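Local coordinates for protein glutathione s-transferase (Oryza sativa, PDB 1OYJ) that conjugates reduced glutathione to a wide range of hydrophobic electrophiles, among them herbicides, as a tau-class plant glutathione transferase, at residues 108-113 / 138-143; 185-188 / 194-197; 152-157 / 163-168; 75-80 / 84-89. All coordinates share one frame; numbering follows the deposited sequence.

Contact 1. Residues 108-113 / 138-143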
loop_
_atom_site.group_PDB
_atom_site.type_symbol
_atom_site.label_atom_id
_atom_site.label_comp_id
_atom_site.label_asym_id
_atom_site.label_seq_id
_atom_site.Cartn_x
_atom_site.Cartn_y
_atom_site.Cartn_z
ATOM N N ALA A 108 -1.508 4.300 -7.485
ATOM C CA ALA A 108 -0.268 4.559 -6.708
ATOM C C ALA A 108 0.160 3.236 -6.164
ATOM O O ALA A 108 1.352 2.917 -6.195
ATOM C CB ALA A 108 -0.465 5.558 -5.633
ATOM N N ASP A 109 -0.801 2.463 -5.648
ATOM C CA ASP A 109 -0.446 1.106 -5.176
ATOM C C ASP A 109 0.215 0.266 -6.312
ATOM O O ASP A 109 1.177 -0.455 -6.127
ATOM C CB ASP A 109 -1.679 0.386 -4.636
ATOM C CG ASP A 109 -1.379 -1.050 -4.257
ATOM O OD1 ASP A 109 -0.673 -1.270 -3.285
ATOM O OD2 ASP A 109 -1.674 -1.996 -4.949
ATOM N N TYR A 110 -0.317 0.395 -7.529
ATOM C CA TYR A 110 0.144 -0.368 -8.642
ATOM C C TYR A 110 1.621 0.049 -8.933
ATOM O O TYR A 110 2.492 -0.803 -9.108
ATOM C CB TYR A 110 -0.663 -0.045 -9.837
ATOM C CG TYR A 110 -0.183 -0.702 -11.104
ATOM C CD1 TYR A 110 -0.654 -1.936 -11.494
ATOM C CD2 TYR A 110 0.700 -0.067 -11.940
ATOM C CE1 TYR A 110 -0.173 -2.557 -12.619
ATOM C CE2 TYR A 110 1.165 -0.674 -13.071
ATOM C CZ TYR A 110 0.683 -1.926 -13.453
ATOM O OH TYR A 110 1.130 -2.490 -14.652
ATOM N N VAL A 111 1.890 1.333 -8.895
ATOM C CA VAL A 111 3.273 1.818 -9.007
ATOM C C VAL A 111 4.206 1.221 -7.940
ATOM O O VAL A 111 5.309 0.728 -8.245
ATOM C CB VAL A 111 3.371 3.326 -8.962
ATOM C CG1 VAL A 111 4.848 3.731 -9.102
ATOM C CG2 VAL A 111 2.592 3.916 -10.152
ATOM N N ASP A 112 3.759 1.238 -6.717
ATOM C CA ASP A 112 4.586 0.647 -5.673
ATOM C C ASP A 112 4.827 -0.833 -5.918
ATOM O O ASP A 112 5.893 -1.333 -5.604
ATOM C CB ASP A 112 3.945 0.802 -4.314
ATOM C CG ASP A 112 4.366 2.063 -3.605
ATOM O OD1 ASP A 112 4.165 2.174 -2.376
ATOM O OD2 ASP A 112 4.974 2.946 -4.150
ATOM N N ARG A 113 3.826 -1.529 -6.468
ATOM C CA ARG A 113 3.952 -2.949 -6.671
ATOM C C ARG A 113 4.809 -3.293 -7.867
ATOM O O ARG A 113 5.287 -4.403 -7.876
ATOM C CB ARG A 113 2.591 -3.644 -6.892
ATOM C CG ARG A 113 1.674 -3.735 -5.687
ATOM C CD ARG A 113 0.169 -4.223 -5.952
ATOM N NE ARG A 113 -0.438 -4.417 -4.616
ATOM C CZ ARG A 113 -0.216 -5.521 -3.862
ATOM N NH1 ARG A 113 -0.670 -5.592 -2.628
ATOM N NH2 ARG A 113 0.410 -6.582 -4.384
ATOM N N ALA A 138 8.051 -3.227 -20.405
ATOM C CA ALA A 138 7.324 -2.519 -21.462
ATOM C C ALA A 138 5.807 -2.601 -21.267
ATOM O O ALA A 138 5.125 -1.627 -21.551
ATOM C CB ALA A 138 7.646 -3.033 -22.770
ATOM N N GLU A 139 5.296 -3.780 -20.888
ATOM C CA GLU A 139 3.901 -3.995 -20.717
ATOM C C GLU A 139 3.398 -3.221 -19.497
ATOM O O GLU A 139 2.319 -2.712 -19.558
ATOM C CB GLU A 139 3.591 -5.523 -20.610
ATOM C CG GLU A 139 2.174 -5.849 -20.676
ATOM C CD GLU A 139 1.518 -5.464 -22.001
ATOM O OE1 GLU A 139 2.224 -5.252 -23.050
ATOM O OE2 GLU A 139 0.258 -5.360 -21.902
ATOM N N ILE A 140 4.164 -3.168 -18.412
ATOM C CA ILE A 140 3.812 -2.314 -17.247
ATOM C C ILE A 140 3.627 -0.797 -17.723
ATOM O O ILE A 140 2.628 -0.112 -17.410
ATOM C CB ILE A 140 4.916 -2.419 -16.242
ATOM C CG1 ILE A 140 4.695 -3.709 -15.497
ATOM C CG2 ILE A 140 4.855 -1.263 -15.196
ATOM C CD1 ILE A 140 5.724 -4.046 -14.604
ATOM N N LEU A 141 4.542 -0.356 -18.546
ATOM C CA LEU A 141 4.461 1.010 -19.045
ATOM C C LEU A 141 3.240 1.166 -19.970
ATOM O O LEU A 141 2.569 2.199 -19.950
ATOM C CB LEU A 141 5.738 1.392 -19.760
ATOM C CG LEU A 141 7.008 1.303 -18.845
ATOM C CD1 LEU A 141 8.257 1.677 -19.703
ATOM C CD2 LEU A 141 6.830 2.293 -17.751
ATOM N N ARG A 142 2.934 0.125 -20.724
ATOM C CA ARG A 142 1.739 0.189 -21.591
ATOM C C ARG A 142 0.477 0.215 -20.750
ATOM O O ARG A 142 -0.512 0.885 -21.105
ATOM C CB ARG A 142 1.694 -1.010 -22.570
ATOM C CG ARG A 142 2.533 -0.897 -23.814
ATOM C CD ARG A 142 2.414 -2.153 -24.713
ATOM N NE ARG A 142 3.558 -2.352 -25.582
ATOM C CZ ARG A 142 4.441 -3.345 -25.443
ATOM N NH1 ARG A 142 4.353 -4.235 -24.442
ATOM N NH2 ARG A 142 5.433 -3.434 -26.304
ATOM N N THR A 143 0.503 -0.468 -19.622
ATOM C CA THR A 143 -0.614 -0.483 -18.693
ATOM C C THR A 143 -0.832 0.909 -18.045
ATOM O O THR A 143 -1.995 1.417 -18.034
ATOM C CB THR A 143 -0.376 -1.541 -17.554
ATOM O OG1 THR A 143 -0.313 -2.823 -18.143
ATOM C CG2 THR A 143 -1.523 -1.541 -16.562
#
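Ile-140 meets the hydroxyl end of Tyr-110, which reaches over from helix 97-124. The OH lies 3.7 Å from Ile-140 CA and 3.9 Å from Ile-140 CG1, while the CE2 corner of the ring comes to 4.3 Å from Ile-140 CG2 and approaches it obliquely. Ile-140 also packs on Leu-115 of helix 97-124 and touches a bound glutathione in a second pocket, formed with Lys-114, Cys-118, Arg-121 and Glu-136 and distinct from the one at Ser-15. Leu-141, the next residue, faces away from Tyr-110 and packs on Val-187 and Phe-185. One turn after Ile-140 comes Thr-143, whose CB and CG2 each lie 3.4 Å from Tyr-110 OH; CG2 is also 3.8 Å from CZ of that ring. The methyl takes this place because CG2 stands anti to the backbone N of Thr-143. On the other helix, CG of Tyr-110 is likewise anti to its own N (chi1 175°), which extends the ring toward helix 127-148; Trp-107 meets it with the planes about 60° apart, and Val-52 of the second subunit packs on it. The contact joins two successive helices of the C-terminal domain of the glutathione transferase fold. A buried phenol end rests on aliphatic carbon by van der Waals contact, and the two segments give its hydroxyl no hydrogen-bond partner of their own.

Contact 2. Residues 185-188 / 194-197; sequences FSVE and LAAW
Ala-195 turns its methyl toward the start of helix 187-190, and that one carbon takes both contacts between the segments. The apolar one is with Val-187, whose CG1 lies 4.0 Å from Ala-195 CB. This branch is anti to the backbone N of Val-187 (chi1 180°), while the other branch, CG2, packs on Leu-141 of helix 127-148. Phe-176 lies against both Val-187 and Leu-194, which carries the apolar layer on into helix 176-183.

The second contact sets a carboxylate beside the same methyl. In one of its two conformers Glu-188 brings OE1 to 3.5 Å from Ala-195 CB, starting out extended and then bending at chi2 (73°), which turns its end back over helix 192-201. In that conformer OE1 also makes a salt bridge with Arg-199. This contact is therefore less certain than that of Val-187.

The remaining hydrogen bonds tie helix starts and carbonyls to groups beyond this contact. Ser-186 is the N-cap of helix 187-190, its OG accepting from the backbone N of Glu-189, and Glu-180 OE2 takes a hydrogen bond from the N of Val-187. At the other helix, the carbonyl of Ala-195 bonds a glycerol, probably from the crystallisation liquor.

The backbones are closest at Glu-188 and Ala-195, with 5.6 Å between their CA atoms. Here the short helix 187-190 runs, after a brief break in the chain, into helix 192-201, and the two pack at their junction, within the all-helical C-terminal domain of the glutathione transferase fold.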
loop_
_atom_site.group_PDB
_atom_site.type_symbol
_atom_site.label_atom_id
_atom_site.label_comp_id
_atom_site.label_asym_id
_atom_site.label_seq_id
_atom_site.Cartn_x
_atom_site.Cartn_y
_atom_site.Cartn_z
ATOM N N PHE A 185 14.294 -1.783 -25.082
ATOM C CA PHE A 185 13.153 -1.180 -25.787
ATOM C C PHE A 185 13.275 0.324 -25.634
ATOM O O PHE A 185 14.142 0.783 -24.866
ATOM C CB PHE A 185 11.829 -1.667 -25.239
ATOM C CG PHE A 185 11.612 -1.304 -23.791
ATOM C CD1 PHE A 185 11.026 -0.104 -23.454
ATOM C CD2 PHE A 185 12.083 -2.125 -22.766
ATOM C CE1 PHE A 185 10.914 0.251 -22.104
ATOM C CE2 PHE A 185 11.919 -1.788 -21.442
ATOM C CZ PHE A 185 11.359 -0.603 -21.111
ATOM N N SER A 186 12.370 1.061 -26.291
ATOM C CA SER A 186 12.260 2.521 -26.233
ATOM C C SER A 186 10.857 2.889 -25.689
ATOM O O SER A 186 9.842 2.418 -26.186
ATOM C CB SER A 186 12.494 3.104 -27.640
ATOM O OG SER A 186 11.659 4.216 -27.947
ATOM N N VAL A 187 10.815 3.704 -24.651
ATOM C CA VAL A 187 9.555 4.108 -24.095
ATOM C C VAL A 187 8.727 4.850 -25.122
ATOM O O VAL A 187 7.526 4.699 -25.197
ATOM C CB VAL A 187 9.755 4.971 -22.909
ATOM C CG1 VAL A 187 8.388 5.388 -22.342
ATOM C CG2 VAL A 187 10.484 4.175 -21.827
ATOM N N GLU A 188 9.383 5.666 -25.911
ATOM C CA GLU A 188 8.725 6.408 -26.966
ATOM C C GLU A 188 7.958 5.421 -27.896
ATOM O O GLU A 188 6.774 5.638 -28.210
ATOM C CB GLU A 188 9.735 7.324 -27.709
ATOM C CG GLU A 188 9.042 8.171 -28.752
ATOM C CD GLU A 188 8.245 9.264 -28.116
ATOM O OE1 GLU A 188 8.779 9.819 -27.132
ATOM O OE2 GLU A 188 7.098 9.505 -28.566
ATOM N N LEU A 194 2.978 7.929 -22.568
ATOM C CA LEU A 194 3.620 7.985 -21.268
ATOM C C LEU A 194 4.920 8.801 -21.357
ATOM O O LEU A 194 5.234 9.591 -20.484
ATOM C CB LEU A 194 3.903 6.594 -20.752
ATOM C CG LEU A 194 4.356 6.495 -19.314
ATOM C CD1 LEU A 194 3.177 6.946 -18.351
ATOM C CD2 LEU A 194 4.827 5.127 -18.942
ATOM N N ALA A 195 5.607 8.648 -22.469
ATOM C CA ALA A 195 6.801 9.421 -22.714
ATOM C C ALA A 195 6.521 10.948 -22.760
ATOM O O ALA A 195 7.283 11.717 -22.228
ATOM C CB ALA A 195 7.476 8.946 -24.031
ATOM N N ALA A 196 5.385 11.322 -23.364
ATOM C CA ALA A 196 4.959 12.697 -23.473
ATOM C C ALA A 196 4.614 13.197 -22.085
ATOM O O ALA A 196 5.001 14.307 -21.727
ATOM C CB ALA A 196 3.699 12.792 -24.383
ATOM N N TRP A 197 3.927 12.346 -21.318
ATOM C CA TRP A 197 3.639 12.696 -19.918
ATOM C C TRP A 197 4.964 12.931 -19.131
ATOM O O TRP A 197 5.085 13.944 -18.385
ATOM C CB TRP A 197 2.766 11.643 -19.225
ATOM C CG TRP A 197 2.658 11.779 -17.757
ATOM C CD1 TRP A 197 1.761 12.504 -17.047
ATOM C CD2 TRP A 197 3.477 11.136 -16.812
ATOM N NE1 TRP A 197 2.028 12.378 -15.708
ATOM C CE2 TRP A 197 3.036 11.494 -15.551
ATOM C CE3 TRP A 197 4.491 10.209 -16.928
ATOM C CZ2 TRP A 197 3.650 11.069 -14.399
ATOM C CZ3 TRP A 197 5.050 9.726 -15.825
ATOM C CH2 TRP A 197 4.631 10.149 -14.541
#

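Contact 3. Residues 152-157 / 163-168; sequences EFFGGG and GFVDVA
Asp-166 reaches from the first turn of helix 164-169 to the loop at 152-157 and takes its hydrogen bonds there from backbone. Phe-154 N gives one to OD1 at 2.8 Å, on the syn side and 23° out of the carboxylate plane. Gly-155 N meets OD2 at 3.2 Å, nearly straight but from above that plane. Gly-163 N reaches OD2 on its anti side at 2.8 Å, the half of a capping box that a glycine N-cap still allows. Trp-197 NE1 adds a further bond to OD1, so each oxygen accepts two N-H groups.

Two phenylalanine edges flank the carboxylate: OD1 lies near the ring planes of both Phe-153 and Phe-154, 3.3 Å from Phe-154 CD2. Val-165 CG1 packs 3.7 Å from Phe-154 CG, the two side chains crossing at about a right angle, and Trp-197 meets the Phe-154 ring edge-to-face.

With an alanine here instead of Asp-166, the amides of Phe-154, Gly-155 and Gly-163 and the Trp-197 indole would probably lose their acceptor, letting the loop drift from the helix. In this C-terminal domain the buried carboxylate ties loop to helix start, and its four donors and the helix N-terminus probably favour its negative charge.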
loop_
_atom_site.group_PDB
_atom_site.type_symbol
_atom_site.label_atom_id
_atom_site.label_comp_id
_atom_site.label_asym_id
_atom_site.label_seq_id
_atom_site.Cartn_x
_atom_site.Cartn_y
_atom_site.Cartn_z
ATOM N N GLU A 152 -3.774 14.902 -19.544
ATOM C CA GLU A 152 -2.521 15.619 -19.412
ATOM C C GLU A 152 -1.803 15.002 -18.173
ATOM O O GLU A 152 -0.604 14.678 -18.249
ATOM C CB GLU A 152 -2.816 17.064 -19.143
ATOM C CG GLU A 152 -1.570 17.918 -19.285
ATOM C CD GLU A 152 -1.740 19.420 -18.973
ATOM O OE1 GLU A 152 -2.802 19.872 -18.483
ATOM O OE2 GLU A 152 -0.752 20.150 -19.198
ATOM N N PHE A 153 -2.586 14.741 -17.138
ATOM C CA PHE A 153 -2.065 14.117 -15.895
ATOM C C PHE A 153 -2.919 12.928 -15.428
ATOM O O PHE A 153 -4.112 12.874 -15.736
ATOM C CB PHE A 153 -2.029 15.139 -14.740
ATOM C CG PHE A 153 -1.029 16.290 -14.962
ATOM C CD1 PHE A 153 0.380 16.117 -14.786
ATOM C CD2 PHE A 153 -1.506 17.524 -15.361
ATOM C CE1 PHE A 153 1.209 17.186 -15.027
ATOM C CE2 PHE A 153 -0.673 18.552 -15.608
ATOM C CZ PHE A 153 0.661 18.414 -15.427
ATOM N N PHE A 154 -2.306 12.032 -14.618
ATOM C CA PHE A 154 -3.048 10.937 -14.042
ATOM C C PHE A 154 -4.134 11.466 -13.200
ATOM O O PHE A 154 -5.187 10.898 -13.208
ATOM C CB PHE A 154 -2.186 9.920 -13.252
ATOM C CG PHE A 154 -1.334 9.064 -14.147
ATOM C CD1 PHE A 154 -1.783 7.856 -14.625
ATOM C CD2 PHE A 154 -0.122 9.500 -14.523
ATOM C CE1 PHE A 154 -1.088 7.105 -15.509
ATOM C CE2 PHE A 154 0.658 8.751 -15.372
ATOM C CZ PHE A 154 0.143 7.480 -15.894
ATOM N N GLY A 155 -3.909 12.508 -12.441
ATOM C CA GLY A 155 -5.025 13.111 -11.714
ATOM C C GLY A 155 -6.231 13.464 -12.623
ATOM O O GLY A 155 -6.075 13.839 -13.841
ATOM N N GLY A 156 -7.441 13.355 -12.059
ATOM C CA GLY A 156 -8.664 13.571 -12.843
ATOM C C GLY A 156 -9.755 14.542 -12.307
ATOM O O GLY A 156 -10.763 14.107 -11.725
ATOM N N GLY A 157 -9.623 15.837 -12.586
ATOM C CA GLY A 157 -8.552 16.348 -13.427
ATOM C C GLY A 157 -8.781 17.794 -13.823
ATOM O O GLY A 157 -9.440 18.567 -13.121
ATOM N N GLY A 163 -0.972 15.333 -9.586
ATOM C CA GLY A 163 -1.795 14.654 -8.621
ATOM C C GLY A 163 -1.003 13.548 -7.885
ATOM O O GLY A 163 0.210 13.225 -8.202
ATOM N N PHE A 164 -1.717 12.915 -6.957
ATOM C CA PHE A 164 -1.177 11.748 -6.230
ATOM C C PHE A 164 -0.443 10.705 -7.082
ATOM O O PHE A 164 0.689 10.371 -6.822
ATOM C CB PHE A 164 -2.301 11.060 -5.502
ATOM C CG PHE A 164 -1.875 10.062 -4.471
ATOM C CD1 PHE A 164 -1.161 10.417 -3.387
ATOM C CD2 PHE A 164 -2.324 8.757 -4.527
ATOM C CE1 PHE A 164 -0.818 9.441 -2.404
ATOM C CE2 PHE A 164 -2.069 7.827 -3.493
ATOM C CZ PHE A 164 -1.256 8.155 -2.495
ATOM N N VAL A 165 -1.056 10.182 -8.122
ATOM C CA VAL A 165 -0.392 9.199 -8.944
ATOM C C VAL A 165 0.720 9.792 -9.711
ATOM O O VAL A 165 1.745 9.125 -9.884
ATOM C CB VAL A 165 -1.395 8.523 -9.952
ATOM C CG1 VAL A 165 -0.707 7.531 -10.828
ATOM C CG2 VAL A 165 -2.486 7.780 -9.160
ATOM N N ASP A 166 0.556 11.021 -10.212
ATOM C CA ASP A 166 1.629 11.652 -10.951
ATOM C C ASP A 166 2.909 11.699 -10.069
ATOM O O ASP A 166 3.975 11.360 -10.508
ATOM C CB ASP A 166 1.327 13.012 -11.386
ATOM C CG ASP A 166 0.095 13.083 -12.314
ATOM O OD1 ASP A 166 0.160 12.650 -13.488
ATOM O OD2 ASP A 166 -0.934 13.644 -11.877
ATOM N N VAL A 167 2.734 12.146 -8.849
ATOM C CA VAL A 167 3.829 12.205 -7.915
ATOM C C VAL A 167 4.401 10.864 -7.601
ATOM O O VAL A 167 5.633 10.692 -7.564
ATOM C CB VAL A 167 3.477 13.075 -6.708
ATOM C CG1 VAL A 167 4.661 13.096 -5.725
ATOM C CG2 VAL A 167 3.249 14.505 -7.138
ATOM N N ALA A 168 3.572 9.861 -7.392
ATOM C CA ALA A 168 4.089 8.516 -7.131
ATOM C C ALA A 168 4.950 7.967 -8.275
ATOM O O ALA A 168 5.890 7.238 -8.029
ATOM C CB ALA A 168 2.966 7.577 -6.878
#

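Contact 4. Residues 75-80 / 84-89; sequences YLDDAF and PHLLPP
Asp-77 sets its carboxylate against the backbone of Leu-86 and Leu-87 and takes one amide on each oxygen. Leu-86 N gives a nearly straight bond to OD1 (2.9 Å, 165°), and Leu-87 N bonds OD2 at 3.0 Å; both oxygens use the syn lone pair, the side of the other oxygen. A weaker bond also runs from Leu-86 N to OD2. Around this fork sit carbons: His-85 CA is 3.3 Å from OD1, and Leu-87 CB lies 3.7 Å from OD2. The group points at the loop because CG of Asp-77 stands anti to its carbonyl carbon, with chi1 at -88°.

Next outward is Lys-28, whose NZ forms a salt bridge with Asp-77 OD1 and also bonds the carbonyls of Leu-76 and Pro-84, linking helix end to loop by a second route. A leucine at Asp-77 would probably leave the Leu-86 and Leu-87 amides without acceptors and Lys-28 without its counter-charge, so that the loop could shift. The His-85 ring turns away from Asp-77, one face covered by Pro-89 CD, while the His-85 carbonyl bonds Arg-161.

Leu-86 packs on Ala-24 of helix 16-28 and Val-167 of helix 164-169, and Leu-87 on Phe-164 and Ala-104. The chain leaving helix 69-79, the last helix of the thioredoxin-like N-terminal domain, is thereby laid against helices 97-124 and 164-169 of the C-terminal domain.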
loop_
_atom_site.group_PDB
_atom_site.type_symbol
_atom_site.label_atom_id
_atom_site.label_comp_id
_atom_site.label_asym_id
_atom_site.label_seq_id
_atom_site.Cartn_x
_atom_site.Cartn_y
_atom_site.Cartn_z
ATOM N N TYR A 75 -0.239 12.046 4.071
ATOM C CA TYR A 75 -0.058 12.859 5.260
ATOM C C TYR A 75 0.102 14.339 4.914
ATOM O O TYR A 75 -0.472 15.230 5.582
ATOM C CB TYR A 75 1.070 12.307 6.161
ATOM C CG TYR A 75 1.346 13.115 7.431
ATOM C CD1 TYR A 75 0.489 13.046 8.519
ATOM C CD2 TYR A 75 2.411 14.017 7.494
ATOM C CE1 TYR A 75 0.732 13.815 9.676
ATOM C CE2 TYR A 75 2.646 14.787 8.621
ATOM C CZ TYR A 75 1.816 14.682 9.707
ATOM O OH TYR A 75 2.083 15.440 10.817
ATOM N N LEU A 76 0.877 14.622 3.886
ATOM C CA LEU A 76 1.113 15.988 3.458
ATOM C C LEU A 76 -0.214 16.657 3.026
ATOM O O LEU A 76 -0.324 17.893 3.133
ATOM C CB LEU A 76 2.159 16.071 2.384
ATOM C CG LEU A 76 3.550 15.652 2.838
ATOM C CD1 LEU A 76 4.515 15.610 1.582
ATOM C CD2 LEU A 76 4.028 16.621 3.858
ATOM N N ASP A 77 -1.197 15.904 2.524
ATOM C CA ASP A 77 -2.513 16.491 2.308
ATOM C C ASP A 77 -3.209 16.652 3.687
ATOM O O ASP A 77 -3.726 17.749 4.022
ATOM C CB ASP A 77 -3.453 15.604 1.525
ATOM C CG ASP A 77 -3.357 15.780 0.018
ATOM O OD1 ASP A 77 -2.567 16.654 -0.480
ATOM O OD2 ASP A 77 -4.078 15.069 -0.720
ATOM N N ASP A 78 -3.221 15.579 4.484
ATOM C CA ASP A 78 -4.042 15.601 5.703
ATOM C C ASP A 78 -3.562 16.637 6.665
ATOM O O ASP A 78 -4.351 17.321 7.300
ATOM C CB ASP A 78 -4.085 14.246 6.437
ATOM C CG ASP A 78 -4.869 13.179 5.697
ATOM O OD1 ASP A 78 -4.637 11.987 6.036
ATOM O OD2 ASP A 78 -5.720 13.433 4.795
ATOM N N ALA A 79 -2.255 16.737 6.804
ATOM C CA ALA A 79 -1.685 17.645 7.789
ATOM C C ALA A 79 -1.592 19.079 7.327
ATOM O O ALA A 79 -1.464 19.948 8.156
ATOM C CB ALA A 79 -0.361 17.150 8.202
ATOM N N PHE A 80 -1.686 19.343 6.032
ATOM C CA PHE A 80 -1.569 20.717 5.531
ATOM C C PHE A 80 -2.683 21.007 4.578
ATOM O O PHE A 80 -2.451 21.079 3.387
ATOM C CB PHE A 80 -0.214 20.847 4.810
ATOM C CG PHE A 80 0.968 20.592 5.702
ATOM C CD1 PHE A 80 1.571 19.384 5.752
ATOM C CD2 PHE A 80 1.438 21.590 6.535
ATOM C CE1 PHE A 80 2.657 19.177 6.575
ATOM C CE2 PHE A 80 2.495 21.377 7.367
ATOM C CZ PHE A 80 3.109 20.191 7.379
ATOM N N PRO A 84 -2.047 22.987 -1.993
ATOM C CA PRO A 84 -2.693 22.293 -3.093
ATOM C C PRO A 84 -2.653 20.795 -2.825
ATOM O O PRO A 84 -1.640 20.277 -2.382
ATOM C CB PRO A 84 -1.866 22.686 -4.326
ATOM C CG PRO A 84 -1.018 23.795 -3.921
ATOM C CD PRO A 84 -0.969 23.877 -2.453
ATOM N N HIS A 85 -3.767 20.126 -3.072
ATOM C CA HIS A 85 -3.989 18.762 -2.659
ATOM C C HIS A 85 -3.528 17.778 -3.732
ATOM O O HIS A 85 -3.609 18.064 -4.917
ATOM C CB HIS A 85 -5.478 18.535 -2.358
ATOM C CG HIS A 85 -6.364 18.820 -3.531
ATOM N ND1 HIS A 85 -6.989 20.031 -3.705
ATOM C CD2 HIS A 85 -6.653 18.084 -4.636
ATOM C CE1 HIS A 85 -7.643 20.021 -4.859
ATOM N NE2 HIS A 85 -7.482 18.840 -5.428
ATOM N N LEU A 86 -3.034 16.635 -3.306
ATOM C CA LEU A 86 -2.634 15.567 -4.240
ATOM C C LEU A 86 -3.839 14.684 -4.570
ATOM O O LEU A 86 -3.927 14.145 -5.655
ATOM C CB LEU A 86 -1.526 14.710 -3.632
ATOM C CG LEU A 86 -0.174 15.409 -3.572
ATOM C CD1 LEU A 86 0.772 14.525 -2.782
ATOM C CD2 LEU A 86 0.296 15.735 -4.933
ATOM N N LEU A 87 -4.734 14.531 -3.595
ATOM C CA LEU A 87 -5.962 13.790 -3.798
ATOM C C LEU A 87 -7.101 14.758 -3.591
ATOM O O LEU A 87 -7.017 15.651 -2.775
ATOM C CB LEU A 87 -6.057 12.677 -2.778
ATOM C CG LEU A 87 -5.045 11.538 -2.897
ATOM C CD1 LEU A 87 -4.989 10.749 -1.667
ATOM C CD2 LEU A 87 -5.380 10.720 -4.046
ATOM N N PRO A 88 -8.210 14.582 -4.291
ATOM C CA PRO A 88 -9.324 15.534 -4.122
ATOM C C PRO A 88 -9.908 15.376 -2.746
ATOM O O PRO A 88 -10.015 14.247 -2.309
ATOM C CB PRO A 88 -10.358 15.084 -5.153
ATOM C CG PRO A 88 -9.779 13.887 -5.865
ATOM C CD PRO A 88 -8.495 13.484 -5.217
ATOM N N PRO A 89 -10.233 16.443 -2.032
ATOM C CA PRO A 89 -10.943 16.281 -0.752
ATOM C C PRO A 89 -12.325 15.730 -0.956
ATOM O O PRO A 89 -12.970 16.232 -1.813
ATOM C CB PRO A 89 -11.030 17.696 -0.226
ATOM C CG PRO A 89 -9.901 18.426 -0.944
ATOM C CD PRO A 89 -9.900 17.844 -2.293
#

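Overall arrangement
Contact 4 comes first along the chain, where the N-terminal domain hands over to the C-terminal one, followed by contacts 1, 3 and 2, all inside the helical C-terminal domain. Contact 3 is the middle piece: its centre lies 13 Å from that of contact 4, 14 Å from contact 1 and 17 Å from contact 2, and it touches all three. Phe-164 N probably bonds Leu-86 O toward contact 4, and its ring packs on Ala-108 of contact 1. Contacts 1 and 2, centres 14 Å apart, meet through Leu-141. Contact 3 thus joins the exit loop of the N-terminal domain to the helices of the C-terminal domain, while contacts 1 and 4 also touch the second subunit.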